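Side-chain contacts in 2,3,4,5-tetrahydropyridine-2,6-dicarboxylate N-succinyltransferase (Campylobacter jejuni, PDB 2RIJ), which probably transfers the succinyl group of succinyl-CoA to tetrahydrodipicolinate in the lysine biosynthesis pathway: residues A[146-150]-A[151-155]; A[236-240]-A[241-245]; A[249-252]-A[253-257]; A[265-268]-A[269-273]. One frame throughout, in Å; residues are numbered along the deposited sequence.

Interaction 1: A[146-150]-A[151-155]; sequences YLLST and KKVPL
With CG anti to the carbonyl carbon in both leucines (chi1 -75° in L147, -71° in L148), these torsions bring the branch ends of both up to the residues that leave the helix. L147 sets CB against V153 CG2 at 3.9 Å, and its CD2 meets K152 CB, the two chains crossing nearly at right angles. L148 reaches further: CD2 lies 3.6 Å from P154 O and also packs on V153 CG2. T150 holds OG1 between its backbone N and carbonyl carbon (chi1 66°), where it bonds Y146 O at 2.7 Å; T150 N comes to the same oxygen from the opposite face. K151, at positive phi, closes a Schellman motif. Its N bonds L148 O at 3.0 Å, from well above the carbonyl plane, while K152 N and V153 N give weak bonds to L147 O. One water ties L148 O to V153 O, and others link K151 NZ to S149 O. The ammonium group also forms a salt bridge with E215. This is the C-terminal end of helix 138-149, inside the N-terminal family region. Y53 of strand 52-53 packs on L147, K152 and V153, while S231, in a loop, touches K151 and L155.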
loop_
_atom_site.group_PDB
_atom_site.type_symbol
_atom_site.label_atom_id
_atom_site.label_comp_id
_atom_site.label_asym_id
_atom_site.label_seq_id
_atom_site.Cartn_x
_atom_site.Cartn_y
_atom_site.Cartn_z
ATOM N N TYR A 146 -16.794 -16.420 -45.865
ATOM C CA TYR A 146 -15.787 -16.368 -46.897
ATOM C C TYR A 146 -15.363 -14.979 -47.243
ATOM O O TYR A 146 -14.184 -14.728 -47.451
ATOM C CB TYR A 146 -16.242 -17.115 -48.167
ATOM C CG TYR A 146 -15.877 -18.594 -48.293
ATOM C CD1 TYR A 146 -16.684 -19.603 -47.778
ATOM C CD2 TYR A 146 -14.693 -18.986 -48.927
ATOM C CE1 TYR A 146 -16.369 -20.970 -47.932
ATOM C CE2 TYR A 146 -14.375 -20.323 -49.087
ATOM C CZ TYR A 146 -15.215 -21.325 -48.600
ATOM O OH TYR A 146 -14.850 -22.635 -48.825
ATOM N N LEU A 147 -16.299 -14.036 -47.313
ATOM C CA LEU A 147 -15.931 -12.638 -47.615
ATOM C C LEU A 147 -14.938 -12.085 -46.579
ATOM O O LEU A 147 -13.944 -11.444 -46.936
ATOM C CB LEU A 147 -17.166 -11.741 -47.710
ATOM C CG LEU A 147 -18.007 -11.883 -48.962
ATOM C CD1 LEU A 147 -19.380 -11.118 -48.793
ATOM C CD2 LEU A 147 -17.219 -11.390 -50.198
ATOM N N LEU A 148 -15.163 -12.446 -45.312
ATOM C CA LEU A 148 -14.265 -12.088 -44.189
ATOM C C LEU A 148 -12.936 -12.836 -44.276
ATOM O O LEU A 148 -11.896 -12.205 -44.303
ATOM C CB LEU A 148 -14.953 -12.308 -42.845
ATOM C CG LEU A 148 -16.087 -11.332 -42.484
ATOM C CD1 LEU A 148 -17.014 -11.960 -41.439
ATOM C CD2 LEU A 148 -15.495 -9.981 -42.059
ATOM N N SER A 149 -12.966 -14.164 -44.346
ATOM C CA SER A 149 -11.718 -14.956 -44.284
ATOM C C SER A 149 -10.783 -14.829 -45.504
ATOM O O SER A 149 -9.574 -14.965 -45.351
ATOM C CB SER A 149 -12.018 -16.400 -43.936
ATOM O OG SER A 149 -12.558 -16.454 -42.627
ATOM N N THR A 150 -11.359 -14.512 -46.675
ATOM C CA THR A 150 -10.602 -14.215 -47.889
ATOM C C THR A 150 -10.155 -12.750 -47.920
ATOM O O THR A 150 -9.448 -12.356 -48.817
ATOM C CB THR A 150 -11.452 -14.482 -49.175
ATOM O OG1 THR A 150 -12.559 -13.550 -49.227
ATOM C CG2 THR A 150 -11.964 -15.961 -49.250
ATOM N N LYS A 151 -10.604 -11.945 -46.953
ATOM C CA LYS A 151 -10.293 -10.547 -46.812
ATOM C C LYS A 151 -10.810 -9.708 -47.990
ATOM O O LYS A 151 -10.255 -8.662 -48.272
ATOM C CB LYS A 151 -8.794 -10.330 -46.554
ATOM C CG LYS A 151 -8.288 -11.068 -45.328
ATOM C CD LYS A 151 -6.841 -10.690 -44.916
ATOM C CE LYS A 151 -5.796 -11.285 -45.807
ATOM N NZ LYS A 151 -5.629 -12.706 -45.680
ATOM N N LYS A 152 -11.901 -10.139 -48.630
ATOM C CA LYS A 152 -12.553 -9.299 -49.676
ATOM C C LYS A 152 -13.225 -8.086 -49.041
ATOM O O LYS A 152 -13.400 -7.061 -49.688
ATOM C CB LYS A 152 -13.599 -10.100 -50.468
ATOM C CG LYS A 152 -13.053 -11.237 -51.317
ATOM C CD LYS A 152 -12.741 -10.777 -52.697
ATOM C CE LYS A 152 -12.231 -11.890 -53.570
ATOM N NZ LYS A 152 -11.834 -11.264 -54.865
ATOM N N VAL A 153 -13.660 -8.243 -47.791
ATOM C CA VAL A 153 -14.239 -7.177 -46.983
ATOM C C VAL A 153 -13.513 -7.095 -45.628
ATOM O O VAL A 153 -12.962 -8.093 -45.141
ATOM C CB VAL A 153 -15.759 -7.375 -46.712
ATOM C CG1 VAL A 153 -16.563 -7.490 -48.055
ATOM C CG2 VAL A 153 -16.018 -8.579 -45.767
ATOM N N PRO A 154 -13.459 -5.893 -45.039
ATOM C CA PRO A 154 -12.830 -5.754 -43.709
ATOM C C PRO A 154 -13.608 -6.358 -42.569
ATOM O O PRO A 154 -14.840 -6.501 -42.638
ATOM C CB PRO A 154 -12.704 -4.241 -43.512
ATOM C CG PRO A 154 -13.022 -3.631 -44.834
ATOM C CD PRO A 154 -13.844 -4.576 -45.602
ATOM N N LEU A 155 -12.860 -6.733 -41.535
ATOM C CA LEU A 155 -13.443 -7.204 -40.274
ATOM C C LEU A 155 -14.505 -6.214 -39.796
ATOM O O LEU A 155 -14.363 -4.990 -39.982
ATOM C CB LEU A 155 -12.350 -7.350 -39.235
ATOM C CG LEU A 155 -11.452 -8.570 -39.387
ATOM C CD1 LEU A 155 -10.152 -8.473 -38.556
ATOM C CD2 LEU A 155 -12.308 -9.791 -38.972
HETATM O O HOH W 1 -11.518 -9.581 -43.394
HETATM O O HOH W 2 -7.525 -14.427 -43.677
HETATM O O HOH W 3 -7.381 -14.658 -46.919
HETATM O O HOH W 4 -6.435 -12.760 -48.865
#

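Interaction 2: A[236-240]-A[241-245]; sequences TTIMP and GASYV
The bend between strands 237-238 and 244-245 is one corner of the left-handed beta-helix expected of this hexapeptide-repeat family, and I238, S243 and V245 all point into the space between its two arms. I238 uses both branches: CG2 rests 4.0 Å from S243 CB, and CD1 meets V245 CG2 at 3.8 Å, the side chains crossing at about a right angle. V245 presents that methyl by holding CG2 anti to its carbonyl carbon, with CG1 anti to the backbone N (chi1 -169°). Nearer the corner, in one of the two conformers deposited for S243, its OG donates to M239 O at 2.7 Å, from 47° above the carbonyl plane. K225 of the same chain takes P240 O and S243 O, K225 of a second subunit takes G241 O, and Y244 of that subunit packs on M239 and P240. The side chain of M239, a selenomethionine, also lies about 4 Å from that of E258, the predicted acyl-anhydride residue. In that one conformer the serine hydroxyl ties a carbonyl across the buried bend, so the polar tie holds only as far as the conformer is occupied, while the aliphatic groups beside it interact by packing alone.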
loop_
_atom_site.group_PDB
_atom_site.type_symbol
_atom_site.label_atom_id
_atom_site.label_comp_id
_atom_site.label_asym_id
_atom_site.label_seq_id
_atom_site.Cartn_x
_atom_site.Cartn_y
_atom_site.Cartn_z
ATOM N N THR A 236 0.789 -13.141 -40.577
ATOM C CA THR A 236 0.422 -13.526 -39.202
ATOM C C THR A 236 0.842 -14.962 -38.855
ATOM O O THR A 236 0.800 -15.840 -39.722
ATOM C CB THR A 236 -1.110 -13.350 -39.066
ATOM O OG1 THR A 236 -1.413 -11.948 -39.241
ATOM C CG2 THR A 236 -1.687 -13.849 -37.693
ATOM N N THR A 237 1.215 -15.193 -37.592
ATOM C CA THR A 237 1.478 -16.519 -37.012
ATOM C C THR A 237 0.523 -16.762 -35.853
ATOM O O THR A 237 0.434 -15.957 -34.906
ATOM C CB THR A 237 2.931 -16.647 -36.509
ATOM O OG1 THR A 237 3.832 -16.329 -37.579
ATOM C CG2 THR A 237 3.256 -18.041 -35.967
ATOM N N ILE A 238 -0.206 -17.853 -35.929
ATOM C CA ILE A 238 -1.007 -18.353 -34.795
ATOM C C ILE A 238 -0.315 -19.573 -34.188
ATOM O O ILE A 238 -0.248 -20.673 -34.788
ATOM C CB ILE A 238 -2.438 -18.748 -35.190
ATOM C CG1 ILE A 238 -3.081 -17.662 -36.118
ATOM C CG2 ILE A 238 -3.300 -19.021 -33.947
ATOM C CD1 ILE A 238 -3.160 -16.262 -35.439
HETATM N N MSE A 239 0.150 -19.399 -32.977
HETATM C CA MSE A 239 0.846 -20.484 -32.229
HETATM C C MSE A 239 -0.242 -21.320 -31.594
HETATM O O MSE A 239 -1.355 -20.834 -31.418
HETATM C CB MSE A 239 1.788 -19.949 -31.175
HETATM C CG MSE A 239 2.941 -19.142 -31.722
HETATM SE SE MSE A 239 4.095 -20.112 -32.930
HETATM C CE MSE A 239 4.937 -21.473 -31.677
ATOM N N PRO A 240 0.052 -22.606 -31.272
ATOM C CA PRO A 240 -1.019 -23.500 -30.809
ATOM C C PRO A 240 -1.310 -23.629 -29.324
ATOM O O PRO A 240 -2.383 -24.144 -28.983
ATOM C CB PRO A 240 -0.571 -24.865 -31.354
ATOM C CG PRO A 240 0.868 -24.804 -31.441
ATOM C CD PRO A 240 1.301 -23.356 -31.493
ATOM N N GLY A 241 -0.424 -23.168 -28.447
ATOM C CA GLY A 241 -0.547 -23.413 -27.018
ATOM C C GLY A 241 -1.860 -22.980 -26.376
ATOM O O GLY A 241 -2.528 -23.777 -25.758
ATOM N N ALA A 242 -2.204 -21.711 -26.485
ATOM C CA ALA A 242 -3.334 -21.165 -25.753
ATOM C C ALA A 242 -4.021 -20.054 -26.520
ATOM O O ALA A 242 -4.638 -19.206 -25.931
ATOM C CB ALA A 242 -2.891 -20.690 -24.343
ATOM N N SER A 243 -3.878 -20.083 -27.846
ATOM C CA SER A 243 -4.399 -19.073 -28.736
ATOM C C SER A 243 -5.803 -19.364 -29.206
ATOM O O SER A 243 -6.305 -20.485 -29.121
ATOM C CB SER A 243 -3.529 -18.962 -29.984
ATOM O OG SER A 243 -2.147 -18.968 -29.666
ATOM N N TYR A 244 -6.410 -18.357 -29.796
ATOM C CA TYR A 244 -7.647 -18.546 -30.508
ATOM C C TYR A 244 -7.898 -17.302 -31.365
ATOM O O TYR A 244 -7.570 -16.210 -30.957
ATOM C CB TYR A 244 -8.840 -18.753 -29.587
ATOM C CG TYR A 244 -10.052 -19.344 -30.304
ATOM C CD1 TYR A 244 -9.964 -20.568 -30.929
ATOM C CD2 TYR A 244 -11.272 -18.665 -30.378
ATOM C CE1 TYR A 244 -11.001 -21.107 -31.615
ATOM C CE2 TYR A 244 -12.360 -19.231 -31.048
ATOM C CZ TYR A 244 -12.221 -20.437 -31.659
ATOM O OH TYR A 244 -13.270 -21.010 -32.317
ATOM N N VAL A 245 -8.443 -17.507 -32.555
ATOM C CA VAL A 245 -9.062 -16.418 -33.355
ATOM C C VAL A 245 -10.479 -16.860 -33.736
ATOM O O VAL A 245 -10.704 -17.844 -34.489
ATOM C CB VAL A 245 -8.278 -16.053 -34.557
ATOM C CG1 VAL A 245 -8.830 -14.742 -35.193
ATOM C CG2 VAL A 245 -6.727 -15.943 -34.204
#

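Interaction 3: A[249-252]-A[253-257]; sequences AGTT and GACMV
T251 faces C255 and V257 across the bend, with its methyl as the meeting point. T251 CG2 touches C255 CB at 4.0 Å on one hand and V257 CG2 at 4.0 Å on the other. The threonine and the valine approach each other at a slant, one methyl of V257 being presented to the threonine methyl. C255 adds its sulfur: with SG anti to the carbonyl carbon (chi1 -68°), that atom comes back toward the threonine and lies 4.1 Å from T251 CB. All three side chains leave their backbones toward the opposite arm, so the contact is built from methyl, methylene and sulfur surfaces and has no hydrogen bond between the two arms. T251 CB also sits 3.5 Å from G253 O, where the chain turns.

The other branch of T251 has a different task. OG1 occupies the place between backbone N and carbonyl carbon (chi1 62°) and bonds T236 OG1 and A233 N on the preceding part of the chain. The amide of G253 is buried here and has no hydrogen-bond partner in the model.

The two arms belong to different sheets of the left-handed beta-helix expected for this family. Strand 250-251 runs beside 266-267, where T252 packs on I266 and C255 on V267; strand 256-257 lies next to 237-238, where V257 rests on I238.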
loop_
_atom_site.group_PDB
_atom_site.type_symbol
_atom_site.label_atom_id
_atom_site.label_comp_id
_atom_site.label_asym_id
_atom_site.label_seq_id
_atom_site.Cartn_x
_atom_site.Cartn_y
_atom_site.Cartn_z
ATOM N N ALA A 249 -12.967 -11.789 -36.271
ATOM C CA ALA A 249 -11.843 -11.350 -35.469
ATOM C C ALA A 249 -10.575 -11.587 -36.254
ATOM O O ALA A 249 -10.537 -12.435 -37.146
ATOM C CB ALA A 249 -11.754 -12.138 -34.109
ATOM N N GLY A 250 -9.531 -10.856 -35.905
ATOM C CA GLY A 250 -8.202 -11.141 -36.411
ATOM C C GLY A 250 -7.246 -9.974 -36.402
ATOM O O GLY A 250 -7.249 -9.146 -35.480
ATOM N N THR A 251 -6.427 -9.930 -37.450
ATOM C CA THR A 251 -5.259 -9.089 -37.510
ATOM C C THR A 251 -5.344 -8.268 -38.790
ATOM O O THR A 251 -5.812 -8.754 -39.817
ATOM C CB THR A 251 -3.931 -9.897 -37.492
ATOM O OG1 THR A 251 -3.832 -10.750 -38.643
ATOM C CG2 THR A 251 -3.842 -10.759 -36.202
ATOM N N THR A 252 -4.882 -7.052 -38.721
ATOM C CA THR A 252 -4.821 -6.205 -39.916
ATOM C C THR A 252 -3.407 -5.966 -40.429
ATOM O O THR A 252 -3.221 -5.257 -41.408
ATOM C CB THR A 252 -5.564 -4.890 -39.713
ATOM O OG1 THR A 252 -4.977 -4.164 -38.631
ATOM C CG2 THR A 252 -7.077 -5.155 -39.434
ATOM N N GLY A 253 -2.428 -6.610 -39.835
ATOM C CA GLY A 253 -1.091 -6.653 -40.383
ATOM C C GLY A 253 -0.434 -7.849 -39.786
ATOM O O GLY A 253 -1.023 -8.533 -38.931
ATOM N N ALA A 254 0.792 -8.116 -40.174
ATOM C CA ALA A 254 1.504 -9.285 -39.629
ATOM C C ALA A 254 1.682 -9.147 -38.120
ATOM O O ALA A 254 2.269 -8.167 -37.673
ATOM C CB ALA A 254 2.882 -9.431 -40.316
ATOM N N CYS A 255 1.197 -10.139 -37.353
ATOM C CA CYS A 255 1.282 -10.199 -35.901
ATOM C C CYS A 255 1.662 -11.601 -35.469
ATOM O O CYS A 255 1.279 -12.579 -36.108
ATOM C CB CYS A 255 -0.082 -9.969 -35.276
ATOM S SG CYS A 255 -0.699 -8.310 -35.498
HETATM N N MSE A 256 2.345 -11.679 -34.354
HETATM C CA MSE A 256 2.576 -12.948 -33.636
HETATM C C MSE A 256 1.443 -13.141 -32.629
HETATM O O MSE A 256 1.275 -12.327 -31.733
HETATM C CB MSE A 256 3.886 -12.875 -32.893
HETATM C CG MSE A 256 4.138 -14.066 -31.965
HETATM SE SE MSE A 256 4.143 -15.787 -32.961
HETATM C CE MSE A 256 5.539 -15.328 -34.277
ATOM N N VAL A 257 0.657 -14.193 -32.782
ATOM C CA VAL A 257 -0.496 -14.418 -31.935
ATOM C C VAL A 257 -0.326 -15.754 -31.147
ATOM O O VAL A 257 -0.241 -16.831 -31.708
ATOM C CB VAL A 257 -1.798 -14.414 -32.721
ATOM C CG1 VAL A 257 -3.030 -14.663 -31.773
ATOM C CG2 VAL A 257 -1.927 -13.127 -33.562
#

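Interaction 4: A[265-268]-A[269-273]; sequences AIVG and EGSDV
V267 and S271 meet across the corner between strands 266-267 and 272-273. Starting at CB, the serine methylene is wedged between two groups, 3.5 Å from V267 CG1 and 3.3 Å from G268 O. Its OG, placed anti to the carbonyl carbon of S271 (chi1 -69°), then lies 3.1 Å from G268 O, though that proton has another acceptor within reach and the bond is not settled. S271 OG also accepts from C297 N, on the neighbouring coil. Meanwhile the backbone amide of S271 bonds G268 O at 3.3 Å, tilted only 18° from the carbonyl plane, and closes a type II beta turn from G268 to S271, with G270 at positive phi. Such turns link successive short strands in the left-handed beta-helix expected of hexapeptide-repeat acyltransferases. E269 is exposed at the turn. V267 supplies the apolar side: CG1, anti to the backbone N (chi1 179°), looks across the bend and reaches V273 CG2 at 4.2 Å. I279 of strand 278-279 packs on both V267 and V273.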
loop_
_atom_site.group_PDB
_atom_site.type_symbol
_atom_site.label_atom_id
_atom_site.label_comp_id
_atom_site.label_asym_id
_atom_site.label_seq_id
_atom_site.Cartn_x
_atom_site.Cartn_y
_atom_site.Cartn_z
ATOM N N ALA A 265 -12.887 -8.423 -32.178
ATOM C CA ALA A 265 -11.578 -7.825 -31.805
ATOM C C ALA A 265 -10.671 -7.814 -33.022
ATOM O O ALA A 265 -10.652 -8.795 -33.813
ATOM C CB ALA A 265 -10.938 -8.579 -30.629
ATOM N N ILE A 266 -9.945 -6.707 -33.176
ATOM C CA ILE A 266 -9.002 -6.477 -34.256
ATOM C C ILE A 266 -7.676 -6.056 -33.669
ATOM O O ILE A 266 -7.626 -5.198 -32.773
ATOM C CB ILE A 266 -9.475 -5.364 -35.253
ATOM C CG1 ILE A 266 -10.826 -5.743 -35.902
ATOM C CG2 ILE A 266 -8.438 -5.163 -36.352
ATOM C CD1 ILE A 266 -11.489 -4.581 -36.692
ATOM N N VAL A 267 -6.616 -6.695 -34.157
ATOM C CA VAL A 267 -5.244 -6.457 -33.709
ATOM C C VAL A 267 -4.434 -5.888 -34.888
ATOM O O VAL A 267 -4.393 -6.469 -35.954
ATOM C CB VAL A 267 -4.624 -7.746 -33.142
ATOM C CG1 VAL A 267 -3.182 -7.544 -32.686
ATOM C CG2 VAL A 267 -5.510 -8.306 -31.990
ATOM N N GLY A 268 -3.766 -4.766 -34.651
ATOM C CA GLY A 268 -3.079 -4.014 -35.699
ATOM C C GLY A 268 -1.687 -4.544 -35.963
ATOM O O GLY A 268 -1.103 -5.275 -35.165
ATOM N N GLU A 269 -1.154 -4.140 -37.110
ATOM C CA GLU A 269 0.157 -4.583 -37.598
ATOM C C GLU A 269 1.293 -4.468 -36.612
ATOM O O GLU A 269 1.491 -3.409 -35.959
ATOM C CB GLU A 269 0.505 -3.716 -38.822
ATOM C CG GLU A 269 1.806 -4.066 -39.473
ATOM C CD GLU A 269 1.927 -3.266 -40.792
ATOM O OE1 GLU A 269 2.126 -2.026 -40.711
ATOM O OE2 GLU A 269 1.717 -3.870 -41.876
ATOM N N GLY A 270 2.102 -5.530 -36.530
ATOM C CA GLY A 270 3.281 -5.544 -35.721
ATOM C C GLY A 270 3.025 -5.823 -34.251
ATOM O O GLY A 270 3.937 -5.756 -33.459
ATOM N N SER A 271 1.785 -6.131 -33.876
ATOM C CA SER A 271 1.481 -6.385 -32.486
ATOM C C SER A 271 1.885 -7.795 -32.117
ATOM O O SER A 271 2.036 -8.676 -32.975
ATOM C CB SER A 271 0.015 -6.122 -32.177
ATOM O OG SER A 271 -0.273 -4.748 -32.251
ATOM N N ASP A 272 2.058 -8.029 -30.823
ATOM C CA ASP A 272 2.471 -9.337 -30.316
ATOM C C ASP A 272 1.528 -9.698 -29.156
ATOM O O ASP A 272 1.489 -8.990 -28.151
ATOM C CB ASP A 272 3.894 -9.229 -29.850
ATOM C CG ASP A 272 4.513 -10.549 -29.515
ATOM O OD1 ASP A 272 3.981 -11.271 -28.635
ATOM O OD2 ASP A 272 5.577 -10.853 -30.108
ATOM N N VAL A 273 0.713 -10.715 -29.378
ATOM C CA VAL A 273 -0.271 -11.202 -28.409
ATOM C C VAL A 273 0.434 -12.361 -27.700
ATOM O O VAL A 273 0.701 -13.409 -28.302
ATOM C CB VAL A 273 -1.564 -11.652 -29.052
ATOM C CG1 VAL A 273 -2.626 -12.093 -27.962
ATOM C CG2 VAL A 273 -2.119 -10.585 -30.012
#

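In the fold
Interactions 2, 3 and 4 are buried bends between short strands, whereas interaction 1 is a partly buried helix end with water and lysines around it. Interactions 2 and 3 share a sheet through strands 237-238 and 256-257, and T237 O accepts from V257 N. Interactions 3 and 4 lie closest, with centres about 5 Å apart, and are neighbours in two sheets: G250 O and T252 N pair with V267. Interaction 1 joins this stack through L155, which packs on A249, G250 and I266. Contacts across 249-257 are methyl and sulfur packing, its threonine hydroxyl bonding T236 instead; the serine hydroxyl bonds of 236-245 and 265-273 are less certain, though S271 N to G268 O is clear.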